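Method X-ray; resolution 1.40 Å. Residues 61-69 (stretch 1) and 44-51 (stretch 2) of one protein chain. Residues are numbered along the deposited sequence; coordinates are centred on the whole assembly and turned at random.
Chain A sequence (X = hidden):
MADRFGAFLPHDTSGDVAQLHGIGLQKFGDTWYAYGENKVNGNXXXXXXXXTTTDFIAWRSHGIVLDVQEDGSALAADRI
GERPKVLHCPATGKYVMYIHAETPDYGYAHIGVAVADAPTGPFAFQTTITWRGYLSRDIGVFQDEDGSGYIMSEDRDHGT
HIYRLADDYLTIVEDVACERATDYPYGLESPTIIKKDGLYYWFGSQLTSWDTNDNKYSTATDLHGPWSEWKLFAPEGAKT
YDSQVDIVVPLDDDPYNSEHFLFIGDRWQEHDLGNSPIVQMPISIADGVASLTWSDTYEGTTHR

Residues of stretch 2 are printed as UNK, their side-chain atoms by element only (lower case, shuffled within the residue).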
# COMPACT_ATOMS: atom_id res chain seq x y z
N SER A 61 -13.69 6.89 -11.68
CA SER A 61 -13.82 7.39 -10.33
C SER A 61 -15.12 6.93 -9.68
O SER A 61 -16.19 6.96 -10.30
CB SER A 61 -13.81 8.91 -10.36
OG SER A 61 -13.99 9.45 -9.03
N HIS A 62 -15.05 6.53 -8.41
CA HIS A 62 -16.21 6.32 -7.56
C HIS A 62 -16.30 7.35 -6.43
O HIS A 62 -17.02 7.13 -5.43
CB HIS A 62 -16.25 4.87 -7.04
CG HIS A 62 -16.42 3.88 -8.14
ND1 HIS A 62 -17.66 3.51 -8.62
CD2 HIS A 62 -15.51 3.30 -8.96
CE1 HIS A 62 -17.50 2.67 -9.63
NE2 HIS A 62 -16.21 2.53 -9.86
N GLY A 63 -15.56 8.46 -6.55
CA GLY A 63 -15.65 9.55 -5.61
C GLY A 63 -14.93 9.26 -4.30
O GLY A 63 -14.16 8.31 -4.16
N ILE A 64 -15.18 10.14 -3.34
CA ILE A 64 -14.62 10.00 -1.99
C ILE A 64 -15.47 8.98 -1.23
O ILE A 64 -16.66 9.21 -1.00
CB ILE A 64 -14.57 11.36 -1.27
CG1 ILE A 64 -13.58 12.32 -2.00
CG2 ILE A 64 -14.17 11.21 0.20
CD1 ILE A 64 -13.57 13.74 -1.52
N VAL A 65 -14.84 7.87 -0.83
CA VAL A 65 -15.53 6.77 -0.15
C VAL A 65 -15.31 6.77 1.37
O VAL A 65 -16.07 6.10 2.09
CB VAL A 65 -15.21 5.39 -0.79
CG1 VAL A 65 -15.60 5.40 -2.27
CG2 VAL A 65 -13.74 5.00 -0.65
N LEU A 66 -14.31 7.49 1.87
CA LEU A 66 -14.15 7.77 3.30
C LEU A 66 -13.95 9.28 3.41
O LEU A 66 -12.94 9.82 2.94
CB LEU A 66 -12.99 6.99 3.94
CG LEU A 66 -12.72 7.32 5.41
CD1 LEU A 66 -13.93 7.03 6.27
CD2 LEU A 66 -11.46 6.60 5.95
N ASP A 67 -14.93 9.97 3.98
CA ASP A 67 -14.91 11.42 4.02
C ASP A 67 -13.99 11.92 5.12
O ASP A 67 -13.67 11.22 6.09
CB ASP A 67 -16.30 11.96 4.33
CG ASP A 67 -17.25 11.86 3.16
OD1 ASP A 67 -16.81 12.12 2.02
OD2 ASP A 67 -18.44 11.52 3.38
N VAL A 68 -13.58 13.19 4.97
CA VAL A 68 -13.11 13.95 6.11
C VAL A 68 -14.19 13.91 7.19
O VAL A 68 -15.39 14.05 6.90
CB VAL A 68 -12.83 15.40 5.69
CG1 VAL A 68 -12.32 16.20 6.88
CG2 VAL A 68 -11.85 15.45 4.54
N GLN A 69 -13.78 13.69 8.44
CA GLN A 69 -14.70 13.56 9.57
C GLN A 69 -14.79 14.88 10.35
O GLN A 69 -14.12 15.86 10.02
CB GLN A 69 -14.29 12.34 10.42
CG GLN A 69 -14.24 11.00 9.61
CD GLN A 69 -15.63 10.55 9.11
OE1 GLN A 69 -16.61 10.58 9.87
NE2 GLN A 69 -15.73 10.17 7.83
N UNK A 44 -2.82 17.39 4.36
CA UNK A 44 -3.78 17.04 5.40
C UNK A 44 -4.89 16.14 4.83
O UNK A 44 -5.10 16.04 3.62
c UNK A 44 -2.51 18.50 7.79
c UNK A 44 -4.36 18.30 6.06
c UNK A 44 -3.91 20.55 7.22
c UNK A 44 -3.31 19.22 6.69
N UNK A 45 -5.62 15.48 5.73
CA UNK A 45 -6.61 14.51 5.29
C UNK A 45 -7.75 15.19 4.52
O UNK A 45 -8.42 16.09 5.05
c UNK A 45 -9.71 10.48 5.20
c UNK A 45 -8.36 10.53 4.80
c UNK A 45 -10.23 11.50 5.98
c UNK A 45 -7.53 11.58 5.22
c UNK A 45 -9.39 12.54 6.41
c UNK A 45 -8.04 12.59 6.02
c UNK A 45 -7.16 13.72 6.46
N UNK A 46 -7.99 14.72 3.27
CA UNK A 46 -9.04 15.24 2.40
C UNK A 46 -9.93 14.11 1.88
O UNK A 46 -10.64 14.28 0.88
c UNK A 46 -6.57 17.64 0.73
o UNK A 46 -6.87 18.07 -0.39
n UNK A 46 -5.30 17.46 1.12
c UNK A 46 -8.48 16.08 1.25
c UNK A 46 -7.63 17.24 1.73
N UNK A 47 -9.89 12.95 2.53
CA UNK A 47 -10.69 11.82 2.11
C UNK A 47 -9.88 10.76 1.38
O UNK A 47 -8.71 10.95 1.00
N UNK A 48 -10.54 9.61 1.20
CA UNK A 48 -10.01 8.49 0.44
C UNK A 48 -10.81 8.40 -0.86
O UNK A 48 -12.04 8.30 -0.84
c UNK A 48 -10.09 7.17 1.23
c UNK A 48 -9.23 7.27 2.50
c UNK A 48 -9.62 6.00 0.35
N UNK A 49 -10.09 8.43 -1.98
CA UNK A 49 -10.66 8.32 -3.32
C UNK A 49 -10.65 6.87 -3.79
O UNK A 49 -9.65 6.17 -3.63
s UNK A 49 -9.92 10.92 -3.98
c UNK A 49 -9.81 9.15 -4.30
N UNK A 50 -11.74 6.46 -4.44
CA UNK A 50 -11.86 5.12 -5.00
C UNK A 50 -11.92 5.20 -6.53
O UNK A 50 -12.66 6.02 -7.08
c UNK A 50 -13.11 4.41 -4.47
s UNK A 50 -13.40 2.77 -5.15
N UNK A 51 -11.13 4.34 -7.20
CA UNK A 51 -11.18 4.18 -8.66
C UNK A 51 -11.24 2.70 -9.02
O UNK A 51 -10.72 1.85 -8.29
c UNK A 51 -9.27 8.85 -8.22
c UNK A 51 -9.68 6.20 -8.98
c UNK A 51 -9.94 4.76 -9.35
o UNK A 51 -9.07 10.16 -7.87
c UNK A 51 -10.04 8.58 -9.34
c UNK A 51 -10.23 7.25 -9.73
c UNK A 51 -8.71 7.84 -7.46
c UNK A 51 -8.92 6.52 -7.85
O HOH W 1 -12.22 8.91 -6.86

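Position 44 carries four side-chain carbons, forked at the second after CA, with no heteroatom. Its nearest approach to stretch 1 is 8.2 Å, so connectivity alone identifies it: Leu44.

Position 45 has one carbon followed by a ring of six carbons without a substituent. Its CA-to-CB bond points toward stretch 1, and a ring carbon lies 3.5 Å from Asp67 O: Phe45. That carbon is CE2, and the carbonyl sits at the ring edge. Leu66 CD2 lies 4.3 Å from Phe45 CZ, and Val68 CG2 4.2 Å from Phe45 CD2.

Position 46 shows three carbons, the third bearing one oxygen and one nitrogen, an amide. The side chain starts away from stretch 1, and it is the backbone that meets it, with Val68 CG2 3.5 Å from CA of position 46: Gln46. Gln46 NE2 donates to Leu44 O at 2.9 Å.

Position 47 has no side-chain atoms, and its bare CA approaches Leu66 O at 3.1 Å, a CA-H...O contact: Gly47. Phi/psi of 104/168 would jam a CB against the preceding carbonyl; an ideal CB would also lie 2.8 Å from Ile64 CG2, a clash.

Position 48 has three carbons, one carrying the other two, and its CB packs 4.0 Å from Leu66 CB: Val48. The two side chains share a face of the sheet.

Position 49 is one carbon and one sulfur, the sulfur 4.4 Å from Ile64 CG1: Cys49. It shares the other face with Ile64.

Position 50 has the same composition but points toward stretch 1, where Val65 CG1 reaches its CB at 3.5 Å: Cys50. Cys50 SG sits obliquely 5.1 Å from the His62 ring centroid.

Position 51 has one carbon and a six-carbon ring bearing an oxygen, and a ring carbon lies 3.6 Å from Ser61 CA: Tyr51. That carbon is CD2; the hydroxyl is hydrogen-bonded elsewhere in the structure.

The contact is an antiparallel pairing, 168° between strand directions, held by four backbone hydrogen bonds: Val48 N to Leu66 O (3.0 Å), Val65 N to Val48 O (2.8 Å), Cys50 N to Gly63 O (3.1 Å) and His62 N to Cys50 O (2.8 Å). Two bulges, between Ser61 and Ile64 and between Ile64 and Leu66, shift the register by one residue each. A water bridges the strands, donating to Cys50 O at 2.9 Å from its oxygen and lying 2.9 Å from Ser61 OG. Apolar packing extends the pairing beyond the strands, where Phe45 meets Leu66 and Val68; in total 649 Å² is buried.

Stretch 2 44-51: LFQGVCCY
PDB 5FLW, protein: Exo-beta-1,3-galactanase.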